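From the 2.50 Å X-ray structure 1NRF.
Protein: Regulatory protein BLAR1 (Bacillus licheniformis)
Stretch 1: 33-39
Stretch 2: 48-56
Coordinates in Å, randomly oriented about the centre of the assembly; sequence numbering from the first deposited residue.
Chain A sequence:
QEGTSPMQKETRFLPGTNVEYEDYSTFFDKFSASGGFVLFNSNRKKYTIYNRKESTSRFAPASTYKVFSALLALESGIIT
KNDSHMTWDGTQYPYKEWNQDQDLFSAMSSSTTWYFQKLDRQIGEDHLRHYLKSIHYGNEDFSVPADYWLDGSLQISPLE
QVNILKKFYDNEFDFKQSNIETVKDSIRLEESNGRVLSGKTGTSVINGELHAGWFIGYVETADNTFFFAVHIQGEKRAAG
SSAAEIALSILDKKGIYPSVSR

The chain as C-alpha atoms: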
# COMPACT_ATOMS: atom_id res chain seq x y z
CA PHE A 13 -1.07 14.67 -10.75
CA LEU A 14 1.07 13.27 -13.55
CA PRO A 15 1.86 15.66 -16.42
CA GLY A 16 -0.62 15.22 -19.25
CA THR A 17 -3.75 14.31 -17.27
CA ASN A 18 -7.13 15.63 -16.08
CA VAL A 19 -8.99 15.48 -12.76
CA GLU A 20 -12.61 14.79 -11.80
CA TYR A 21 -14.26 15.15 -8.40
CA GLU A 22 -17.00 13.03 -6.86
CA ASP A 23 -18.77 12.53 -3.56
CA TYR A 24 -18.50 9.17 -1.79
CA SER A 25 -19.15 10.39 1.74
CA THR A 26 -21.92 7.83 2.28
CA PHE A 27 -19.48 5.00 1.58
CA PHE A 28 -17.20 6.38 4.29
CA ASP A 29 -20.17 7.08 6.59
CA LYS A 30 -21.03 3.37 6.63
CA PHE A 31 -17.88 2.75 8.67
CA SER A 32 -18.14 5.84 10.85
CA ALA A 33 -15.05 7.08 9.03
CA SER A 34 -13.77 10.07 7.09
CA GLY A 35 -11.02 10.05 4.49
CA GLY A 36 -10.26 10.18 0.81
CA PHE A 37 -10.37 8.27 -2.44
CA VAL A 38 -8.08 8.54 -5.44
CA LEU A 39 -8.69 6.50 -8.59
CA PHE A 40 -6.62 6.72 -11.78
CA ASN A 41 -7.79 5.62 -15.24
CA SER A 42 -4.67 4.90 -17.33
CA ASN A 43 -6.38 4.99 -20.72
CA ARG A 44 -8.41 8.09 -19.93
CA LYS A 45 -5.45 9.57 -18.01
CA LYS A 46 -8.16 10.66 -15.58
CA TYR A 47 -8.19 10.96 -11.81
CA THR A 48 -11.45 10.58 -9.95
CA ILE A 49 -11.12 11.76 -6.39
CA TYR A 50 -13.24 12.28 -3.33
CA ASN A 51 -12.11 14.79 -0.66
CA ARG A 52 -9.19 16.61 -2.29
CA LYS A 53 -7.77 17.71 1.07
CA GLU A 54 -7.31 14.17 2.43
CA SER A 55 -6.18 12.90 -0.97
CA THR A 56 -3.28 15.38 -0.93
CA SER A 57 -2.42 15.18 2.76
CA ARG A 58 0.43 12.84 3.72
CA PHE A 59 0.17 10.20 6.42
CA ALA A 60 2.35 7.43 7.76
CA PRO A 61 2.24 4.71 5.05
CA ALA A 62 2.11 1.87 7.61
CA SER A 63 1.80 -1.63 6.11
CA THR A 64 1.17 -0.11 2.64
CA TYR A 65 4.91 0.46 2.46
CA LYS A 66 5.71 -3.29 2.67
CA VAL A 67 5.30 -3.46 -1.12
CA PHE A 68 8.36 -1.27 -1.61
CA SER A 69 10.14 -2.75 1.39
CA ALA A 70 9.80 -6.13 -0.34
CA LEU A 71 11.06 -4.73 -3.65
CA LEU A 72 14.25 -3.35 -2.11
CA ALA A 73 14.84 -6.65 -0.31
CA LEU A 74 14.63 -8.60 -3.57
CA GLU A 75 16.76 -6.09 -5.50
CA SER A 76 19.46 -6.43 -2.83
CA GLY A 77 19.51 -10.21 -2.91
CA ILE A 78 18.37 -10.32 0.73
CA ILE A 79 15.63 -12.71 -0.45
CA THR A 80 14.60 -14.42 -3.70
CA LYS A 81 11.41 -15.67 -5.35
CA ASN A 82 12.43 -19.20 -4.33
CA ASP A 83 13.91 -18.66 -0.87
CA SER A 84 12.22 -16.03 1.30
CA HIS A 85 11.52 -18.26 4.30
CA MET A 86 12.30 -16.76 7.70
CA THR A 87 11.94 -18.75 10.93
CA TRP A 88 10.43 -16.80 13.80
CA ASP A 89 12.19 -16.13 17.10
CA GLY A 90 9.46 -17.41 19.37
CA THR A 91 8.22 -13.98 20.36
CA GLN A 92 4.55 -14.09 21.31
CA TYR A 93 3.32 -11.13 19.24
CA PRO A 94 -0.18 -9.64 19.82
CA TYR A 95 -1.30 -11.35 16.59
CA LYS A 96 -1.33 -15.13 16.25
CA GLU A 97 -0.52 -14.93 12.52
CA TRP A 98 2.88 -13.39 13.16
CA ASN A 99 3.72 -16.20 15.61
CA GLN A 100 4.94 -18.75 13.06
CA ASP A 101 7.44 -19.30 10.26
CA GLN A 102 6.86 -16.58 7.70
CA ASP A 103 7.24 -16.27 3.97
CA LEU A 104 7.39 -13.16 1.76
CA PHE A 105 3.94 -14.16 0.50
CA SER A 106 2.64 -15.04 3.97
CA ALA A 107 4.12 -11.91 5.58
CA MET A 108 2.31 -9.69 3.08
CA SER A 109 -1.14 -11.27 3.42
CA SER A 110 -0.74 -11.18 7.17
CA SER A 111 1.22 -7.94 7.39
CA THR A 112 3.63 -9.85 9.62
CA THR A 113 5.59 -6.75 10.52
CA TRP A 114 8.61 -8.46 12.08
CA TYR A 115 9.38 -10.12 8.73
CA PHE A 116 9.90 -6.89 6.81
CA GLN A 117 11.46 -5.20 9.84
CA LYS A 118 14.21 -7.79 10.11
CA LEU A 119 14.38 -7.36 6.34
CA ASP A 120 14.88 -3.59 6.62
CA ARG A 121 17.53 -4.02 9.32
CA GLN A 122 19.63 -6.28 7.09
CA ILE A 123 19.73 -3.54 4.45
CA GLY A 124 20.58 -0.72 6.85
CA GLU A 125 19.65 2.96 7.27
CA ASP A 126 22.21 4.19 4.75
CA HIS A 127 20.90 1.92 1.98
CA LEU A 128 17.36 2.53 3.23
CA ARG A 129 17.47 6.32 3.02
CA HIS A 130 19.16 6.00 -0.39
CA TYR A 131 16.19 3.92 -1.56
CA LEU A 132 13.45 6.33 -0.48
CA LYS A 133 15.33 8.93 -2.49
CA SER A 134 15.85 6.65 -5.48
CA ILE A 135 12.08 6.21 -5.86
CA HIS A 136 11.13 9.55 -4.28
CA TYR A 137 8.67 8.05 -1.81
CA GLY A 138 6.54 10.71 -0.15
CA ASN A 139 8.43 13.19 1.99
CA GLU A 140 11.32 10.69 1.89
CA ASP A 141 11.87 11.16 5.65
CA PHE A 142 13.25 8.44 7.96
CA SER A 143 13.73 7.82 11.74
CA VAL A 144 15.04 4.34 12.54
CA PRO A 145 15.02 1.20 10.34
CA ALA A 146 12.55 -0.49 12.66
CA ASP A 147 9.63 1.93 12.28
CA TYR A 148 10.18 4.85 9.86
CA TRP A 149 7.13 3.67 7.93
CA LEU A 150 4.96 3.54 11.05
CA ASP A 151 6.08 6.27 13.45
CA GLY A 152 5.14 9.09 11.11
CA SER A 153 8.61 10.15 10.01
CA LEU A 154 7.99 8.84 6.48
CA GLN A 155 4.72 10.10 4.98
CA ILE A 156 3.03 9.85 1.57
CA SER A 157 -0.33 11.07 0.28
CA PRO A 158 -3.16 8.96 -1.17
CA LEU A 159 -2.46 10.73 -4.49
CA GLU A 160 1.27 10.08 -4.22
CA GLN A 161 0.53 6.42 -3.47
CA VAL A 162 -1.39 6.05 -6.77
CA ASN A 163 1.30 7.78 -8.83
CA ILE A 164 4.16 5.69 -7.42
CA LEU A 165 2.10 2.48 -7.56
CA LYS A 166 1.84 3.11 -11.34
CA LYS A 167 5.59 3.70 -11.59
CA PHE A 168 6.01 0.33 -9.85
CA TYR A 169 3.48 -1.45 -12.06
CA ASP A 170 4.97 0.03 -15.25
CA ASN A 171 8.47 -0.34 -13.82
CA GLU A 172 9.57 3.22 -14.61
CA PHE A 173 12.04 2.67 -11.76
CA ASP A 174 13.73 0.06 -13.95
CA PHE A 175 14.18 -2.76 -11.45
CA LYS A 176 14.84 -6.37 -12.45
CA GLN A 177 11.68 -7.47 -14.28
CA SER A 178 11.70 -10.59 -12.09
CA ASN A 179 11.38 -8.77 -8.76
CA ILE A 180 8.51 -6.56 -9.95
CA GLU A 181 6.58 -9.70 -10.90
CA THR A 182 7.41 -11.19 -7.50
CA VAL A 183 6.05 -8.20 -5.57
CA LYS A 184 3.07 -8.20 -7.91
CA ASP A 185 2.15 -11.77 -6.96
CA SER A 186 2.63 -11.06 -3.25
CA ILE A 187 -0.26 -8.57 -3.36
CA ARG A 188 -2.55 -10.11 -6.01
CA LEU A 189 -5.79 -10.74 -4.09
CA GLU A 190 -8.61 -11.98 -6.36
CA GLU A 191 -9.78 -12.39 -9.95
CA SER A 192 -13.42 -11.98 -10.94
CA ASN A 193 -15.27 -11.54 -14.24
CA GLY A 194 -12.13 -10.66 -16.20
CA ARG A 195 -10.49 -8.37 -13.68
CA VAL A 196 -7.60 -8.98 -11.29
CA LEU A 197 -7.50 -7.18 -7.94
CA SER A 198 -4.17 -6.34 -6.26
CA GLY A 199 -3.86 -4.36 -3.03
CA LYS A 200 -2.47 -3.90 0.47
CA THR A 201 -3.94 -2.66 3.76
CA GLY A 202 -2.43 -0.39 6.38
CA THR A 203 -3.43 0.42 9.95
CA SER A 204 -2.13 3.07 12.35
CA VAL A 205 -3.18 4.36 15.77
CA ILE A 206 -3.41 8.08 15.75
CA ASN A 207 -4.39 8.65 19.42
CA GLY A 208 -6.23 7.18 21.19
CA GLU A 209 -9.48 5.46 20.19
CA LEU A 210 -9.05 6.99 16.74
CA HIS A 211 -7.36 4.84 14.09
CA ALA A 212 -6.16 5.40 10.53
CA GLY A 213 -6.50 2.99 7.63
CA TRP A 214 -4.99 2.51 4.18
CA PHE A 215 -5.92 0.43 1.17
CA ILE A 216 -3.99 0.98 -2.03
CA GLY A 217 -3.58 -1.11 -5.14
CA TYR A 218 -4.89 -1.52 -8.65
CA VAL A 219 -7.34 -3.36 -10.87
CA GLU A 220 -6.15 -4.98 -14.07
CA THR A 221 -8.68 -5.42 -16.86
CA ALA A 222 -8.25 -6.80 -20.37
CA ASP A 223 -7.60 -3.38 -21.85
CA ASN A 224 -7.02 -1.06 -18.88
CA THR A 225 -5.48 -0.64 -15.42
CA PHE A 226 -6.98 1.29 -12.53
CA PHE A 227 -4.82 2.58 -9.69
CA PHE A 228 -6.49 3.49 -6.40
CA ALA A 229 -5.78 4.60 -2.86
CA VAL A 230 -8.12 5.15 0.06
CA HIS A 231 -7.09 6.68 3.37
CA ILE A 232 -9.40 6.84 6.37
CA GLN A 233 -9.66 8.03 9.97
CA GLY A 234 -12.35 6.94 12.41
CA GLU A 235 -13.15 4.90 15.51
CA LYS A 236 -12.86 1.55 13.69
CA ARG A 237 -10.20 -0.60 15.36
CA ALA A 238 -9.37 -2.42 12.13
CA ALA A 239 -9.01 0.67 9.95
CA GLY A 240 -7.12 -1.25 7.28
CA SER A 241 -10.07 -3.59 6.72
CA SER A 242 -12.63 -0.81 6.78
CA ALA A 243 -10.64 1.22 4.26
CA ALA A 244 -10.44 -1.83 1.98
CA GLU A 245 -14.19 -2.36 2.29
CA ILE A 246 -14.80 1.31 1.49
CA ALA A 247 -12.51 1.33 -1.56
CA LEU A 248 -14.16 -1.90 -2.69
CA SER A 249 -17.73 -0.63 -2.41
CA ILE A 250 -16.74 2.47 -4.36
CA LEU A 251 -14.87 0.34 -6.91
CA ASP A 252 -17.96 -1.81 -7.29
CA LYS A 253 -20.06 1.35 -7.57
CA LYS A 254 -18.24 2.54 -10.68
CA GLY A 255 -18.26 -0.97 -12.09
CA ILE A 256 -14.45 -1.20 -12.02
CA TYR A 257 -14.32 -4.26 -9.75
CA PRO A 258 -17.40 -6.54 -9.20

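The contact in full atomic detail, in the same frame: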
# COMPACT_ATOMS: atom_id res chain seq x y z
N ALA A 33 -16.37 6.56 9.37
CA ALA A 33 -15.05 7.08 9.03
C ALA A 33 -15.08 8.26 8.07
O ALA A 33 -16.09 8.54 7.41
CB ALA A 33 -14.21 5.96 8.42
N SER A 34 -13.95 8.95 8.00
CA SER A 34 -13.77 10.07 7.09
C SER A 34 -12.43 9.80 6.41
O SER A 34 -11.56 9.15 6.98
CB SER A 34 -13.74 11.41 7.86
OG SER A 34 -12.50 11.65 8.50
N GLY A 35 -12.27 10.29 5.19
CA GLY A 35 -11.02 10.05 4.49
C GLY A 35 -11.09 10.47 3.04
O GLY A 35 -11.86 11.36 2.66
N GLY A 36 -10.28 9.82 2.21
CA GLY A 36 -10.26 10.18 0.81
C GLY A 36 -10.20 9.00 -0.12
O GLY A 36 -9.98 7.86 0.29
N PHE A 37 -10.39 9.29 -1.40
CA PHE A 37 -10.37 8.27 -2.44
C PHE A 37 -9.76 8.83 -3.72
O PHE A 37 -10.22 9.84 -4.25
CB PHE A 37 -11.80 7.81 -2.70
CG PHE A 37 -11.93 6.87 -3.86
CD1 PHE A 37 -11.56 5.53 -3.74
CD2 PHE A 37 -12.45 7.32 -5.07
CE1 PHE A 37 -11.71 4.65 -4.82
CE2 PHE A 37 -12.60 6.45 -6.15
CZ PHE A 37 -12.23 5.12 -6.02
N VAL A 38 -8.72 8.16 -4.20
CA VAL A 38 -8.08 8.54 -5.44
C VAL A 38 -8.10 7.34 -6.38
O VAL A 38 -7.65 6.25 -6.03
CB VAL A 38 -6.60 8.95 -5.25
CG1 VAL A 38 -6.02 9.40 -6.57
CG2 VAL A 38 -6.49 10.06 -4.22
N LEU A 39 -8.67 7.54 -7.57
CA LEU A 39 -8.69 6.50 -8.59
C LEU A 39 -8.06 7.07 -9.86
O LEU A 39 -8.27 8.23 -10.19
CB LEU A 39 -10.12 6.08 -8.88
CG LEU A 39 -10.29 5.14 -10.08
CD1 LEU A 39 -9.94 3.71 -9.68
CD2 LEU A 39 -11.73 5.22 -10.57
N THR A 48 -10.14 10.36 -10.52
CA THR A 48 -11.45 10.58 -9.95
C THR A 48 -11.16 10.58 -8.46
O THR A 48 -10.68 9.58 -7.92
CB THR A 48 -12.42 9.44 -10.27
OG1 THR A 48 -12.55 9.30 -11.68
CG2 THR A 48 -13.79 9.75 -9.67
N ILE A 49 -11.40 11.71 -7.81
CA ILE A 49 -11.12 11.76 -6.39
C ILE A 49 -12.16 12.41 -5.51
O ILE A 49 -12.78 13.41 -5.86
CB ILE A 49 -9.76 12.44 -6.09
CG1 ILE A 49 -9.69 13.80 -6.77
CG2 ILE A 49 -8.63 11.54 -6.56
CD1 ILE A 49 -8.34 14.48 -6.58
N TYR A 50 -12.32 11.80 -4.34
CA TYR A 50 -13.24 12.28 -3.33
C TYR A 50 -12.41 12.86 -2.18
O TYR A 50 -11.45 12.22 -1.72
CB TYR A 50 -14.11 11.12 -2.81
CG TYR A 50 -14.79 11.42 -1.50
CD1 TYR A 50 -14.50 10.68 -0.36
CD2 TYR A 50 -15.66 12.51 -1.38
CE1 TYR A 50 -15.04 11.01 0.87
CE2 TYR A 50 -16.22 12.84 -0.15
CZ TYR A 50 -15.90 12.09 0.97
OH TYR A 50 -16.42 12.43 2.20
N ASN A 51 -12.78 14.07 -1.75
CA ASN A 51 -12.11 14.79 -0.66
C ASN A 51 -10.67 15.13 -1.04
O ASN A 51 -9.74 14.45 -0.61
CB ASN A 51 -12.13 13.94 0.61
CG ASN A 51 -11.78 14.73 1.84
OD1 ASN A 51 -11.19 15.80 1.76
ND2 ASN A 51 -12.14 14.20 3.00
N ARG A 52 -10.51 16.19 -1.83
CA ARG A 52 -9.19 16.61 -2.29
C ARG A 52 -8.17 16.87 -1.17
O ARG A 52 -6.98 16.59 -1.33
CB ARG A 52 -9.31 17.87 -3.16
CG ARG A 52 -8.04 18.14 -3.97
CD ARG A 52 -8.12 19.38 -4.84
NE ARG A 52 -6.93 19.50 -5.69
CZ ARG A 52 -5.69 19.67 -5.24
NH1 ARG A 52 -5.46 19.75 -3.93
NH2 ARG A 52 -4.67 19.75 -6.08
N LYS A 53 -8.65 17.40 -0.05
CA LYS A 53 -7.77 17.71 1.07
C LYS A 53 -7.07 16.45 1.60
O LYS A 53 -5.85 16.41 1.70
CB LYS A 53 -8.59 18.39 2.18
CG LYS A 53 -7.75 19.02 3.29
CD LYS A 53 -8.65 19.79 4.26
CE LYS A 53 -7.84 20.46 5.35
NZ LYS A 53 -7.05 19.48 6.15
N GLU A 54 -7.85 15.42 1.93
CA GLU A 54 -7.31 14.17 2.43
C GLU A 54 -6.42 13.49 1.39
O GLU A 54 -5.34 12.98 1.70
CB GLU A 54 -8.44 13.21 2.82
CG GLU A 54 -9.11 13.50 4.17
CD GLU A 54 -8.66 12.56 5.30
OE1 GLU A 54 -9.22 12.67 6.42
OE2 GLU A 54 -7.77 11.70 5.08
N SER A 55 -6.88 13.52 0.14
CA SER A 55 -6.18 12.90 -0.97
C SER A 55 -4.81 13.51 -1.25
O SER A 55 -4.00 12.92 -1.96
CB SER A 55 -7.04 12.99 -2.23
OG SER A 55 -8.37 12.58 -1.95
N THR A 56 -4.56 14.70 -0.71
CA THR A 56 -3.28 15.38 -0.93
C THR A 56 -2.50 15.55 0.37
O THR A 56 -1.40 16.09 0.40
CB THR A 56 -3.50 16.75 -1.63
OG1 THR A 56 -4.63 17.43 -1.05
CG2 THR A 56 -3.75 16.56 -3.11

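Through Ser34-Leu39 the first stretch is a β-strand that runs antiparallel to strand 48-50, with the two axes 179° apart and 4.7 Å at closest approach. Two hydrogen-bonded pairs lock the register. Phe37 and Tyr50 exchange bonds in both directions, from Phe37 N to Tyr50 O (3.1 Å) and from Tyr50 N to Phe37 O (2.9 Å). Leu39 and Thr48 do the same, with Leu39 N to Thr48 O and Thr48 N to Leu39 O both at 2.9 Å. Between them lies the non-hydrogen-bonded pair Val38 and Ile49, whose CA atoms are 4.5 Å apart, closer than Phe37 CA to Tyr50 CA (5.0 Å) or Leu39 CA to Thr48 CA (5.1 Å). Phe37 O also receives a CA-H...O contact from Ile49 CA at 3.0 Å, so this carbonyl serves two neighbouring residues of the partner strand.

Beyond Tyr50 the second stretch leaves the sheet. Asn51, with positive phi and psi (64°/80°), precedes a weakly bonded helix, about 52-56, whose axis crosses strand 33-39 at -75°. Asn51 caps this helix: its OD1 accepts a weak bond from Glu54 N (3.4 Å). The other end of the same amide reaches back to the strand, where Asn51 ND2 donates a weak bond to Gly35 O (2.9 Å, 129°). One side chain thus ties the turn to both elements. Asn51 O accepts from Ser55 N (3.1 Å) and from Ser55 OG (2.7 Å), which helps hold the first turn together.

Side chains alternate across the sheet. On one face, Phe37 CB meets Tyr50 CB at 4.0 Å, and Leu39 CD2 lies 4.3 Å from Thr48 CB. Phe37, Leu39 and Tyr50 all adopt the t rotamer at chi1. On the other face, Val38 CG1 packs against Ile49 CG2 at 3.4 Å, a close apolar contact that suits the narrow pair; Val38 CG2 also touches Ser55 CB at 3.6 Å, joining the strand to the helix.

Gly36 leaves room where the helix approaches. A CB on Gly36 would point toward the second stretch and clash with Ser55 OG, 3.0 Å from its ideal position, while also sitting tightly against Glu54 CB at 3.2 Å. Gly36 CA lies 3.5 Å from Tyr50 O. Gly35 CA lies 3.5 Å from Glu54 CD, so the carboxylate end of Glu54 rests beside the backbone. Together the two stretches bury 500 Å², counting both sides.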